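TatD-related deoxyribonuclease (Thermotoga maritima, PDB 1J6O) probably acts as a metal-dependent deoxyribonuclease of the TatD family, hydrolysing ester bonds of DNA on a TIM-barrel scaffold. Local coordinates at residues I33-F36 with E37-I41; D53-K56 with S57-S61; K119-F122 with V123-E127; W172-K175 with F176-G180; T256-A259 with R260-F263. All coordinates share one frame; numbering follows the deposited sequence.

Contact 1 (I33-F36 with E37-I41)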
loop_
_atom_site.group_PDB
_atom_site.type_symbol
_atom_site.label_atom_id
_atom_site.label_comp_id
_atom_site.label_asym_id
_atom_site.label_seq_id
_atom_site.Cartn_x
_atom_site.Cartn_y
_atom_site.Cartn_z
ATOM N N ILE A 33 5.775 12.419 12.273
ATOM C CA ILE A 33 5.148 11.334 13.001
ATOM C C ILE A 33 4.433 11.820 14.261
ATOM O O ILE A 33 3.293 11.437 14.544
ATOM C CB ILE A 33 6.206 10.258 13.338
ATOM C CG1 ILE A 33 6.651 9.563 12.040
ATOM C CG2 ILE A 33 5.644 9.209 14.265
ATOM C CD1 ILE A 33 7.934 8.763 12.221
ATOM N N SER A 34 5.080 12.684 15.015
ATOM C CA SER A 34 4.421 13.161 16.217
ATOM C C SER A 34 3.181 13.990 15.899
ATOM O O SER A 34 2.344 14.221 16.785
ATOM C CB SER A 34 5.404 13.951 17.095
ATOM O OG SER A 34 5.736 15.182 16.481
ATOM N N SER A 35 3.010 14.448 14.664
ATOM C CA SER A 35 1.815 15.232 14.403
ATOM C C SER A 35 0.671 14.420 13.793
ATOM O O SER A 35 -0.336 14.980 13.375
ATOM C CB SER A 35 2.150 16.439 13.522
ATOM O OG SER A 35 2.690 16.024 12.283
ATOM N N PHE A 36 0.819 13.098 13.742
ATOM C CA PHE A 36 -0.241 12.268 13.169
ATOM C C PHE A 36 -1.590 12.492 13.835
ATOM O O PHE A 36 -2.601 12.694 13.153
ATOM C CB PHE A 36 0.129 10.794 13.255
ATOM C CG PHE A 36 1.140 10.364 12.228
ATOM C CD1 PHE A 36 1.452 11.187 11.154
ATOM C CD2 PHE A 36 1.742 9.109 12.308
ATOM C CE1 PHE A 36 2.356 10.778 10.155
ATOM C CE2 PHE A 36 2.636 8.702 11.326
ATOM C CZ PHE A 36 2.940 9.541 10.252
ATOM N N GLU A 37 -1.604 12.489 15.165
ATOM C CA GLU A 37 -2.866 12.693 15.879
ATOM C C GLU A 37 -3.513 14.027 15.499
ATOM O O GLU A 37 -4.697 14.080 15.117
ATOM C CB GLU A 37 -2.609 12.643 17.387
ATOM C CG GLU A 37 -3.856 12.524 18.245
ATOM C CD GLU A 37 -3.518 12.119 19.679
ATOM O OE1 GLU A 37 -2.686 12.803 20.313
ATOM O OE2 GLU A 37 -4.072 11.114 20.174
ATOM N N GLU A 38 -2.747 15.107 15.578
ATOM C CA GLU A 38 -3.301 16.414 15.242
ATOM C C GLU A 38 -3.837 16.426 13.824
ATOM O O GLU A 38 -4.750 17.167 13.506
ATOM C CB GLU A 38 -2.239 17.517 15.362
ATOM C CG GLU A 38 -1.314 17.364 16.548
ATOM C CD GLU A 38 -0.000 18.138 16.390
ATOM O OE1 GLU A 38 0.058 19.060 15.539
ATOM O OE2 GLU A 38 0.971 17.820 17.123
ATOM N N ASN A 39 -3.267 15.603 12.957
ATOM C CA ASN A 39 -3.729 15.581 11.582
ATOM C C ASN A 39 -4.758 14.508 11.237
ATOM O O ASN A 39 -5.016 14.265 10.062
ATOM C CB ASN A 39 -2.522 15.494 10.639
ATOM C CG ASN A 39 -1.805 16.833 10.490
ATOM O OD1 ASN A 39 -2.417 17.836 10.115
ATOM N ND2 ASN A 39 -0.515 16.852 10.780
ATOM N N ASN A 40 -5.322 13.875 12.263
ATOM C CA ASN A 40 -6.339 12.829 12.112
ATOM C C ASN A 40 -5.893 11.556 11.403
ATOM O O ASN A 40 -6.699 10.879 10.726
ATOM C CB ASN A 40 -7.575 13.395 11.398
ATOM C CG ASN A 40 -8.170 14.582 12.133
ATOM O OD1 ASN A 40 -8.340 15.702 11.427
ATOM N ND2 ASN A 40 -8.465 14.495 13.323
ATOM N N ILE A 41 -4.607 11.253 11.521
ATOM C CA ILE A 41 -4.072 10.052 10.898
ATOM C C ILE A 41 -4.072 9.017 12.024
ATOM O O ILE A 41 -3.281 9.131 12.970
ATOM C CB ILE A 41 -2.606 10.249 10.404
ATOM C CG1 ILE A 41 -2.532 11.316 9.301
ATOM C CG2 ILE A 41 -2.069 8.903 9.899
ATOM C CD1 ILE A 41 -3.349 10.996 8.050
HETATM O O HOH W 1 0.687 11.490 16.861
HETATM O O HOH W 2 2.004 14.676 10.290
#

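Contact 2 (D53-K56 with S57-S61)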
loop_
_atom_site.group_PDB
_atom_site.type_symbol
_atom_site.label_atom_id
_atom_site.label_comp_id
_atom_site.label_asym_id
_atom_site.label_seq_id
_atom_site.Cartn_x
_atom_site.Cartn_y
_atom_site.Cartn_z
ATOM N N ASP A 53 16.151 -1.980 3.290
ATOM C CA ASP A 53 15.126 -0.974 3.481
ATOM C C ASP A 53 13.995 -1.466 4.404
ATOM O O ASP A 53 13.427 -0.689 5.219
ATOM C CB ASP A 53 14.611 -0.541 2.102
ATOM C CG ASP A 53 13.631 0.591 2.201
ATOM O OD1 ASP A 53 14.071 1.761 2.364
ATOM O OD2 ASP A 53 12.419 0.296 2.138
ATOM N N SER A 54 13.667 -2.749 4.297
ATOM C CA SER A 54 12.619 -3.283 5.145
ATOM C C SER A 54 13.073 -3.236 6.596
ATOM O O SER A 54 12.252 -2.998 7.501
ATOM C CB SER A 54 12.262 -4.716 4.745
ATOM O OG SER A 54 11.529 -4.722 3.531
ATOM N N LYS A 55 14.363 -3.469 6.831
ATOM C CA LYS A 55 14.893 -3.436 8.216
ATOM C C LYS A 55 14.739 -2.000 8.775
ATOM O O LYS A 55 14.366 -1.821 9.928
ATOM C CB LYS A 55 16.379 -3.860 8.245
ATOM C CG LYS A 55 16.935 -4.326 9.613
ATOM C CD LYS A 55 16.848 -3.326 10.725
ATOM C CE LYS A 55 17.627 -3.780 11.993
ATOM N NZ LYS A 55 16.925 -4.791 12.836
ATOM N N LYS A 56 15.007 -0.987 7.953
ATOM C CA LYS A 56 14.879 0.416 8.408
ATOM C C LYS A 56 13.418 0.740 8.696
ATOM O O LYS A 56 13.114 1.465 9.645
ATOM C CB LYS A 56 15.403 1.381 7.361
ATOM C CG LYS A 56 16.918 1.299 7.183
ATOM C CD LYS A 56 17.400 2.168 6.025
ATOM C CE LYS A 56 17.921 3.514 6.491
ATOM N NZ LYS A 56 16.899 4.326 7.209
ATOM N N SER A 57 12.528 0.216 7.855
ATOM C CA SER A 57 11.092 0.437 8.027
ATOM C C SER A 57 10.678 -0.203 9.357
ATOM O O SER A 57 9.974 0.404 10.164
ATOM C CB SER A 57 10.312 -0.205 6.865
ATOM O OG SER A 57 8.907 -0.044 7.024
ATOM N N LEU A 58 11.116 -1.433 9.599
ATOM C CA LEU A 58 10.742 -2.082 10.856
ATOM C C LEU A 58 11.259 -1.325 12.070
ATOM O O LEU A 58 10.541 -1.136 13.061
ATOM C CB LEU A 58 11.265 -3.521 10.894
ATOM C CG LEU A 58 11.001 -4.345 12.170
ATOM C CD1 LEU A 58 9.499 -4.363 12.515
ATOM C CD2 LEU A 58 11.539 -5.747 11.955
ATOM N N ASP A 59 12.498 -0.891 12.000
ATOM C CA ASP A 59 13.076 -0.160 13.112
ATOM C C ASP A 59 12.312 1.106 13.381
ATOM O O ASP A 59 12.086 1.473 14.538
ATOM C CB ASP A 59 14.553 0.126 12.862
ATOM C CG ASP A 59 15.412 -1.106 13.105
ATOM O OD1 ASP A 59 14.854 -2.095 13.616
ATOM O OD2 ASP A 59 16.619 -1.093 12.797
ATOM N N LEU A 60 11.872 1.769 12.320
ATOM C CA LEU A 60 11.121 3.007 12.527
ATOM C C LEU A 60 9.732 2.723 13.112
ATOM O O LEU A 60 9.270 3.453 13.995
ATOM C CB LEU A 60 10.968 3.741 11.207
ATOM C CG LEU A 60 10.160 5.042 11.223
ATOM C CD1 LEU A 60 10.796 6.041 12.200
ATOM C CD2 LEU A 60 10.132 5.602 9.794
ATOM N N SER A 61 9.067 1.673 12.633
ATOM C CA SER A 61 7.730 1.337 13.129
ATOM C C SER A 61 7.781 1.056 14.612
ATOM O O SER A 61 6.831 1.338 15.339
ATOM C CB SER A 61 7.149 0.118 12.410
ATOM O OG SER A 61 7.785 -1.057 12.851
#

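Contact 3 (K119-F122 with V123-E127)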
loop_
_atom_site.group_PDB
_atom_site.type_symbol
_atom_site.label_atom_id
_atom_site.label_comp_id
_atom_site.label_asym_id
_atom_site.label_seq_id
_atom_site.Cartn_x
_atom_site.Cartn_y
_atom_site.Cartn_z
ATOM N N LYS A 119 8.720 -12.203 -11.669
ATOM C CA LYS A 119 7.694 -13.203 -11.411
ATOM C C LYS A 119 8.084 -14.193 -10.323
ATOM O O LYS A 119 7.280 -14.458 -9.443
ATOM C CB LYS A 119 7.361 -13.982 -12.684
ATOM C CG LYS A 119 6.528 -13.219 -13.655
ATOM C CD LYS A 119 6.354 -14.072 -14.907
ATOM C CE LYS A 119 5.365 -13.503 -15.888
ATOM N NZ LYS A 119 5.206 -14.497 -17.017
ATOM N N ARG A 120 9.310 -14.723 -10.343
ATOM C CA ARG A 120 9.658 -15.681 -9.301
ATOM C C ARG A 120 9.723 -15.072 -7.902
ATOM O O ARG A 120 9.286 -15.690 -6.929
ATOM C CB ARG A 120 10.969 -16.419 -9.626
ATOM C CG ARG A 120 12.238 -15.653 -9.360
ATOM C CD ARG A 120 13.396 -16.587 -8.972
ATOM N NE ARG A 120 13.975 -16.135 -7.704
ATOM C CZ ARG A 120 14.273 -16.930 -6.675
ATOM N NH1 ARG A 120 14.066 -18.246 -6.751
ATOM N NH2 ARG A 120 14.729 -16.397 -5.549
ATOM N N VAL A 121 10.274 -13.867 -7.812
ATOM C CA VAL A 121 10.405 -13.155 -6.533
ATOM C C VAL A 121 9.021 -12.792 -5.978
ATOM O O VAL A 121 8.797 -12.831 -4.756
ATOM C CB VAL A 121 11.275 -11.884 -6.730
ATOM C CG1 VAL A 121 11.203 -10.961 -5.511
ATOM C CG2 VAL A 121 12.745 -12.305 -6.988
ATOM N N PHE A 122 8.103 -12.455 -6.878
ATOM C CA PHE A 122 6.725 -12.092 -6.515
ATOM C C PHE A 122 6.037 -13.363 -6.012
ATOM O O PHE A 122 5.410 -13.387 -4.954
ATOM C CB PHE A 122 6.014 -11.539 -7.748
ATOM C CG PHE A 122 4.550 -11.188 -7.528
ATOM C CD1 PHE A 122 4.101 -10.682 -6.309
ATOM C CD2 PHE A 122 3.659 -11.244 -8.585
ATOM C CE1 PHE A 122 2.787 -10.227 -6.160
ATOM C CE2 PHE A 122 2.323 -10.788 -8.456
ATOM C CZ PHE A 122 1.891 -10.276 -7.240
ATOM N N VAL A 123 6.180 -14.444 -6.775
ATOM C CA VAL A 123 5.565 -15.700 -6.369
ATOM C C VAL A 123 6.075 -16.152 -5.004
ATOM O O VAL A 123 5.308 -16.585 -4.159
ATOM C CB VAL A 123 5.835 -16.814 -7.420
ATOM C CG1 VAL A 123 5.490 -18.184 -6.840
ATOM C CG2 VAL A 123 5.005 -16.550 -8.660
ATOM N N GLU A 124 7.370 -16.036 -4.768
ATOM C CA GLU A 124 7.908 -16.451 -3.496
ATOM C C GLU A 124 7.386 -15.641 -2.310
ATOM O O GLU A 124 7.231 -16.185 -1.214
ATOM C CB GLU A 124 9.435 -16.436 -3.560
ATOM C CG GLU A 124 9.935 -17.273 -4.746
ATOM C CD GLU A 124 11.418 -17.596 -4.723
ATOM O OE1 GLU A 124 12.221 -16.678 -4.495
ATOM O OE2 GLU A 124 11.783 -18.778 -4.962
ATOM N N GLN A 125 7.082 -14.366 -2.523
ATOM C CA GLN A 125 6.572 -13.540 -1.427
ATOM C C GLN A 125 5.082 -13.833 -1.193
ATOM O O GLN A 125 4.586 -13.786 -0.046
ATOM C CB GLN A 125 6.820 -12.075 -1.725
ATOM C CG GLN A 125 8.297 -11.740 -1.548
ATOM C CD GLN A 125 8.615 -10.302 -1.866
ATOM O OE1 GLN A 125 8.447 -9.417 -1.020
ATOM N NE2 GLN A 125 9.066 -10.054 -3.081
ATOM N N ILE A 126 4.367 -14.126 -2.279
ATOM C CA ILE A 126 2.956 -14.451 -2.166
ATOM C C ILE A 126 2.921 -15.736 -1.331
ATOM O O ILE A 126 2.085 -15.886 -0.427
ATOM C CB ILE A 126 2.356 -14.743 -3.559
ATOM C CG1 ILE A 126 2.215 -13.438 -4.334
ATOM C CG2 ILE A 126 1.033 -15.489 -3.422
ATOM C CD1 ILE A 126 1.817 -13.674 -5.801
ATOM N N GLU A 127 3.818 -16.684 -1.634
ATOM C CA GLU A 127 3.845 -17.944 -0.877
ATOM C C GLU A 127 4.173 -17.708 0.591
ATOM O O GLU A 127 3.607 -18.375 1.485
ATOM C CB GLU A 127 4.830 -18.941 -1.505
ATOM C CG GLU A 127 4.386 -19.280 -2.904
ATOM C CD GLU A 127 5.271 -20.296 -3.617
ATOM O OE1 GLU A 127 6.510 -20.141 -3.617
ATOM O OE2 GLU A 127 4.705 -21.219 -4.210
#

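Contact 4 (W172-K175 with F176-G180)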
loop_
_atom_site.group_PDB
_atom_site.type_symbol
_atom_site.label_atom_id
_atom_site.label_comp_id
_atom_site.label_asym_id
_atom_site.label_seq_id
_atom_site.Cartn_x
_atom_site.Cartn_y
_atom_site.Cartn_z
ATOM N N TRP A 172 -10.474 -4.293 -14.721
ATOM C CA TRP A 172 -9.395 -4.917 -13.944
ATOM C C TRP A 172 -9.668 -4.740 -12.447
ATOM O O TRP A 172 -9.383 -5.622 -11.629
ATOM C CB TRP A 172 -8.044 -4.299 -14.323
ATOM C CG TRP A 172 -7.394 -5.050 -15.446
ATOM C CD1 TRP A 172 -6.930 -4.542 -16.624
ATOM C CD2 TRP A 172 -7.194 -6.461 -15.504
ATOM N NE1 TRP A 172 -6.453 -5.565 -17.422
ATOM C CE2 TRP A 172 -6.601 -6.752 -16.752
ATOM C CE3 TRP A 172 -7.454 -7.514 -14.613
ATOM C CZ2 TRP A 172 -6.273 -8.052 -17.139
ATOM C CZ3 TRP A 172 -7.129 -8.803 -14.993
ATOM C CH2 TRP A 172 -6.539 -9.060 -16.248
ATOM N N ALA A 173 -10.236 -3.597 -12.096
ATOM C CA ALA A 173 -10.540 -3.331 -10.690
ATOM C C ALA A 173 -11.476 -4.417 -10.192
ATOM O O ALA A 173 -11.270 -5.016 -9.127
ATOM C CB ALA A 173 -11.203 -1.946 -10.563
ATOM N N LYS A 174 -12.520 -4.683 -10.976
ATOM C CA LYS A 174 -13.481 -5.699 -10.604
ATOM C C LYS A 174 -12.829 -7.073 -10.485
ATOM O O LYS A 174 -13.127 -7.833 -9.570
ATOM C CB LYS A 174 -14.631 -5.732 -11.619
ATOM C CG LYS A 174 -15.700 -6.749 -11.273
ATOM C CD LYS A 174 -17.061 -6.297 -11.785
ATOM C CE LYS A 174 -18.037 -7.450 -11.726
ATOM N NZ LYS A 174 -17.423 -8.602 -12.455
ATOM N N LYS A 175 -11.923 -7.391 -11.399
ATOM C CA LYS A 175 -11.259 -8.688 -11.347
ATOM C C LYS A 175 -10.483 -8.879 -10.049
ATOM O O LYS A 175 -10.515 -9.955 -9.456
ATOM C CB LYS A 175 -10.300 -8.845 -12.532
ATOM C CG LYS A 175 -10.982 -8.868 -13.904
ATOM C CD LYS A 175 -11.644 -10.206 -14.222
ATOM C CE LYS A 175 -10.630 -11.304 -14.523
ATOM N NZ LYS A 175 -11.279 -12.481 -15.210
ATOM N N PHE A 176 -9.784 -7.837 -9.611
ATOM C CA PHE A 176 -9.012 -7.942 -8.380
ATOM C C PHE A 176 -9.910 -7.902 -7.157
ATOM O O PHE A 176 -9.685 -8.624 -6.177
ATOM C CB PHE A 176 -7.951 -6.846 -8.354
ATOM C CG PHE A 176 -6.730 -7.201 -9.145
ATOM C CD1 PHE A 176 -5.720 -7.968 -8.568
ATOM C CD2 PHE A 176 -6.608 -6.816 -10.482
ATOM C CE1 PHE A 176 -4.590 -8.350 -9.317
ATOM C CE2 PHE A 176 -5.488 -7.191 -11.241
ATOM C CZ PHE A 176 -4.473 -7.965 -10.647
ATOM N N ILE A 177 -10.937 -7.068 -7.213
ATOM C CA ILE A 177 -11.855 -6.993 -6.081
ATOM C C ILE A 177 -12.482 -8.384 -5.925
ATOM O O ILE A 177 -12.618 -8.906 -4.808
ATOM C CB ILE A 177 -12.949 -5.961 -6.337
ATOM C CG1 ILE A 177 -12.362 -4.559 -6.158
ATOM C CG2 ILE A 177 -14.158 -6.214 -5.423
ATOM C CD1 ILE A 177 -13.341 -3.489 -6.453
ATOM N N ASP A 178 -12.833 -9.011 -7.045
ATOM C CA ASP A 178 -13.431 -10.333 -6.958
ATOM C C ASP A 178 -12.484 -11.366 -6.390
ATOM O O ASP A 178 -12.926 -12.341 -5.810
ATOM C CB ASP A 178 -13.958 -10.794 -8.317
ATOM C CG ASP A 178 -15.232 -10.083 -8.709
ATOM O OD1 ASP A 178 -15.911 -9.539 -7.798
ATOM O OD2 ASP A 178 -15.558 -10.076 -9.921
ATOM N N LEU A 179 -11.178 -11.149 -6.543
ATOM C CA LEU A 179 -10.189 -12.092 -6.017
ATOM C C LEU A 179 -10.065 -11.874 -4.510
ATOM O O LEU A 179 -9.493 -12.708 -3.793
ATOM C CB LEU A 179 -8.827 -11.867 -6.698
ATOM C CG LEU A 179 -7.699 -12.891 -6.556
ATOM C CD1 LEU A 179 -8.207 -14.282 -6.881
ATOM C CD2 LEU A 179 -6.558 -12.517 -7.518
ATOM N N GLY A 180 -10.599 -10.751 -4.030
ATOM C CA GLY A 180 -10.531 -10.471 -2.603
ATOM C C GLY A 180 -9.616 -9.328 -2.154
ATOM O O GLY A 180 -9.411 -9.121 -0.960
#

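Contact 5 (T256-A259 with R260-F263)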
loop_
_atom_site.group_PDB
_atom_site.type_symbol
_atom_site.label_atom_id
_atom_site.label_comp_id
_atom_site.label_asym_id
_atom_site.label_seq_id
_atom_site.Cartn_x
_atom_site.Cartn_y
_atom_site.Cartn_z
ATOM N N THR A 256 -11.043 3.679 6.713
ATOM C CA THR A 256 -10.332 3.363 7.936
ATOM C C THR A 256 -10.762 1.976 8.429
ATOM O O THR A 256 -9.914 1.169 8.845
ATOM C CB THR A 256 -10.588 4.468 8.996
ATOM O OG1 THR A 256 -9.857 5.636 8.618
ATOM C CG2 THR A 256 -10.130 4.023 10.389
ATOM N N GLU A 257 -12.070 1.687 8.365
ATOM C CA GLU A 257 -12.566 0.377 8.805
ATOM C C GLU A 257 -11.923 -0.682 7.899
ATOM O O GLU A 257 -11.475 -1.739 8.348
ATOM C CB GLU A 257 -14.092 0.282 8.682
ATOM C CG GLU A 257 -14.626 -1.108 9.012
ATOM C CD GLU A 257 -16.157 -1.170 9.090
ATOM O OE1 GLU A 257 -16.769 -0.301 9.755
ATOM O OE2 GLU A 257 -16.741 -2.098 8.486
ATOM N N ASN A 258 -11.898 -0.400 6.605
ATOM C CA ASN A 258 -11.296 -1.342 5.664
ATOM C C ASN A 258 -9.828 -1.597 6.002
ATOM O O ASN A 258 -9.349 -2.740 5.988
ATOM C CB ASN A 258 -11.369 -0.785 4.236
ATOM C CG ASN A 258 -12.755 -0.865 3.651
ATOM O OD1 ASN A 258 -13.628 -1.555 4.190
ATOM N ND2 ASN A 258 -12.967 -0.170 2.533
ATOM N N ALA A 259 -9.100 -0.520 6.275
ATOM C CA ALA A 259 -7.689 -0.642 6.608
ATOM C C ALA A 259 -7.467 -1.355 7.932
ATOM O O ALA A 259 -6.558 -2.178 8.059
ATOM C CB ALA A 259 -7.031 0.748 6.612
ATOM N N ARG A 260 -8.324 -1.077 8.910
ATOM C CA ARG A 260 -8.205 -1.717 10.221
ATOM C C ARG A 260 -8.417 -3.222 10.082
ATOM O O ARG A 260 -7.682 -4.043 10.648
ATOM C CB ARG A 260 -9.289 -1.205 11.182
ATOM C CG ARG A 260 -9.071 0.174 11.785
ATOM C CD ARG A 260 -10.321 0.555 12.583
ATOM N NE ARG A 260 -10.273 1.912 13.119
ATOM C CZ ARG A 260 -11.331 2.545 13.623
ATOM N NH1 ARG A 260 -12.511 1.925 13.669
ATOM N NH2 ARG A 260 -11.228 3.806 14.031
ATOM N N ARG A 261 -9.446 -3.583 9.338
ATOM C CA ARG A 261 -9.746 -4.987 9.148
ATOM C C ARG A 261 -8.630 -5.757 8.463
ATOM O O ARG A 261 -8.261 -6.851 8.878
ATOM C CB ARG A 261 -11.037 -5.131 8.347
ATOM C CG ARG A 261 -11.499 -6.560 8.171
ATOM C CD ARG A 261 -12.701 -6.653 7.229
ATOM N NE ARG A 261 -12.339 -6.353 5.849
ATOM C CZ ARG A 261 -12.752 -5.280 5.186
ATOM N NH1 ARG A 261 -13.551 -4.389 5.779
ATOM N NH2 ARG A 261 -12.365 -5.094 3.928
ATOM N N ILE A 262 -8.076 -5.169 7.417
ATOM C CA ILE A 262 -7.005 -5.834 6.678
ATOM C C ILE A 262 -5.686 -5.994 7.408
ATOM O O ILE A 262 -5.124 -7.085 7.489
ATOM C CB ILE A 262 -6.725 -5.074 5.347
ATOM C CG1 ILE A 262 -7.917 -5.257 4.395
ATOM C CG2 ILE A 262 -5.479 -5.621 4.656
ATOM C CD1 ILE A 262 -7.835 -4.411 3.134
ATOM N N PHE A 263 -5.210 -4.898 7.960
ATOM C CA PHE A 263 -3.944 -4.893 8.653
ATOM C C PHE A 263 -3.882 -5.127 10.141
ATOM O O PHE A 263 -2.910 -5.720 10.630
ATOM C CB PHE A 263 -3.263 -3.553 8.332
ATOM C CG PHE A 263 -3.013 -3.347 6.862
ATOM C CD1 PHE A 263 -2.007 -4.043 6.222
ATOM C CD2 PHE A 263 -3.785 -2.449 6.134
ATOM C CE1 PHE A 263 -1.760 -3.845 4.869
ATOM C CE2 PHE A 263 -3.557 -2.231 4.770
ATOM C CZ PHE A 263 -2.539 -2.930 4.134
#

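Contact 1 (I33-F36 with E37-I41)
The turn that brings the chain from helix 29-34 into strand 41-47 of the TIM barrel is held by two carbonyls, those of S35 and F36, which collect the N-H groups of the residues after them. S35 O takes the backbone N of N39 at 3.0 Å. The side chain of N39 folds back to the same oxygen, but ND2 reaches S35 O only weakly. F36 O receives the backbone N of I41 at 3.0 Å, an almost straight bond (N-H...O 168°) whose donor stands above the carbonyl plane. Between F36 and I41, residues E37 to N40 form a type I beta turn, closed by N40 N on E37 O at 2.9 Å.

The F36 ring is filled in from both faces. I33 CA sits over the centre of one, 3.8 Å from the ring plane, and I41 CG2 lies over the other, displaced toward the rim. F36 and I41 start close together, F36 CB 4.0 Å from I41 CB, and the ring then runs on toward L20 and P230.

One water accepts from E37 N at 3.0 Å and donates weakly to S34 O; a second lies by S35 OG and accepts weakly from N39 ND2. S35 OG, placed between its own N and carbonyl carbon (chi1 60°), also bonds back to A31 and V32 of the helix, while E37 swings out to a salt bridge with R66. What fixes this turn is therefore chiefly backbone N-H groups on two carbonyls, with the F36 ring buried while E37 and E38 remain exposed.

Contact 2 (D53-K56 with S57-S61)
K55 and D59 form an i to i+4 salt bridge on helix 51-61, the helix of the beta-alpha-beta unit between strands 41-47 and 67-71 of the barrel. The lysine leaves its CB with CG anti to the backbone N (chi1 -160°), then bends at chi2 (-59°), which turns the chain along the helix toward the aspartate. K55 CD is the first atom to arrive, 3.1 Å from D59 OD2. K55 CE follows, 3.0 Å from D59 OD2, leaving the aliphatic part of the chain pressed against the carboxylate. K55 NZ turns at the last torsion to the other oxygen, D59 OD1, at 3.5 Å, a weak hydrogen bond within the salt bridge. The two side chains cross at a slant, and the methylenes lie closer to the carboxylate than the ammonium does.

Beneath them runs the regular helical backbone: D59 N bonds to K55 O and L58 N to S54 O, both at 2.9 Å. The shorter polar side chains are bonded to neighbours: D53 OD2 accepts from H21, S54 OG is bonded to N50 and G72, and S57 OG meets N46. F92 of helix 85-92 packs against both S54 and K55, while L60 reaches I33 and R29 of helix 29-34. In the last turn the hydroxyl of S61 folds back along the helix, OG donating to L58 O at 2.8 Å.

Contact 3 (K119-F122 with V123-E127)
F122 and I126 make the tight part of this contact, one turn apart on helix 115-132. CD1 of I126 sits squarely over the phenyl face as a CH-pi contact, 3.6 Å from the F122 ring centroid and 12° off the normal. The ring carbon CE1 of F122 is 3.6 Å from that same methyl, I126 CD1. F122 carries CG anti to its backbone N (chi1 177°), which lays the ring alongside the following turn, where the isoleucine can cover it.

Q125 adds a polar grip on the buried side. Q125 N and Q125 NE2 both donate to V121 O, at 3.2 and 3.3 Å, and they come from opposite faces of the carbonyl plane. The amide also runs beside V121, pointing the same way, with V121 CG1 3.4 Å from Q125 NE2. It is held at both ends, NE2 on V121 O and OE1 on V73 N, which fixes its rotation.

On the exposed side R120 and E124 pair by charge alone: NH2 of R120 comes to 2.7 Å from E124 OE1, but the oxygen lies over a face of the guanidinium, whose plane is 69° from that of the carboxylate, and no N-H is aimed at it.

Strand 98-107 lies under F122 and Q125, helix 85-92 flanks R120, V121, E124 and Q125, and helix 144-153 packs against K119, V123 and I126.

Contact 4 (W172-K175 with F176-G180)
W172 sets the six-membered part of its indole beside the ring of F176, one turn further along helix 170-179. Between the side chains the nearest atoms are W172 CE3 and F176 CE2 at 3.9 Å, and the two run at a slant to each other, an apolar contact through ring carbons. F176 also has a polar neighbour at its edge: W172 O lies in the ring plane, 3.2 Å from F176 CD2. That carbonyl is at the same time the acceptor for F176 N, with W172 O 3.0 Å away, so one oxygen meets both the backbone and the ring edge of the same residue.

The outer side carries charge. K174 reaches D178 through a chain that stays extended until it bends at chi4 (-53°), bringing NZ to 3.5 Å from D178 OD2, a salt bridge with a weak hydrogen bond. Below it D178 N holds K174 O at 2.8 Å.

I177 and A173 turn to the inside, where L183 of strand 181-185 and V204 of helix 195-204 meet them, while F176 and L179 pack on L151 of helix 144-153. At the end of the helix G180 adopts a positive phi (110°), and its N bonds to I177 O at 2.8 Å and weakly to F176 O. This is a Schellman motif, which ends the helix and turns the chain into strand 181-185, closing a beta-alpha-beta crossover of the TIM barrel.

Contact 5 (T256-A259 with R260-F263)
The polar side-chain interaction in this part of helix 248-264 joins N258 and R261. NH1 of R261 donates to N258 OD1 at 3.2 Å with an N-H...O angle of 156°. The two side chains run side by side in the same direction, yet the amide and guanidinium planes stand 70° apart. R261 gets there by a bend at chi3 (70°) after an otherwise extended chain. The other end of the buried amide is held as well, N258 ND2 donating to I209 O.

Packing of carbon against flat groups comes next. The methyl CG2 of T256 lies over one face of the R260 guanidinium, 3.5 Å from R260 NE. F263 brings the edge of its ring to a carbonyl, CD2 of F263 3.4 Å from A259 O, and I262 CG2 covers a face of the same ring. As polar partners, R260 has a salt bridge with E42, and T256 OG1 is bonded to H12 O.

Backbone bonds tie the turns together: R260 N to T256 O at 2.8 Å and F263 N to A259 O at 3.0 Å, both of the alpha-helical i to i+4 kind, although the helix also has a wider pi-type turn at 260-263.

The helix packs against several strands of the barrel: T256, A259 and F263 meet strand 13-18, R260 and F263 strand 41-47, N258, R261 and I262 strand 181-185, and F263 strand 161-163.

The contacts follow one another along the chain in numerical order, spread round one TIM barrel with eight parallel strands. Contact 1 leads into strand 41-47, while contacts 2, 3 and 4 lie on helices 51-61, 115-132 and 170-179, each joining two strands next to each other in the sheet. Contact 5 is on helix 248-264, which follows the last strand and lies against strands 13-18, 41-47, 161-163 and 181-185. Contacts 1 and 2 touch, through I33 CD1 and L60 CD1; contacts 1 and 3 have centres about 35 Å apart, on opposite sides of the chain's centre. Together they sample the helices and a turn around the strands that carry, or run up to, the predicted metal-binding residues.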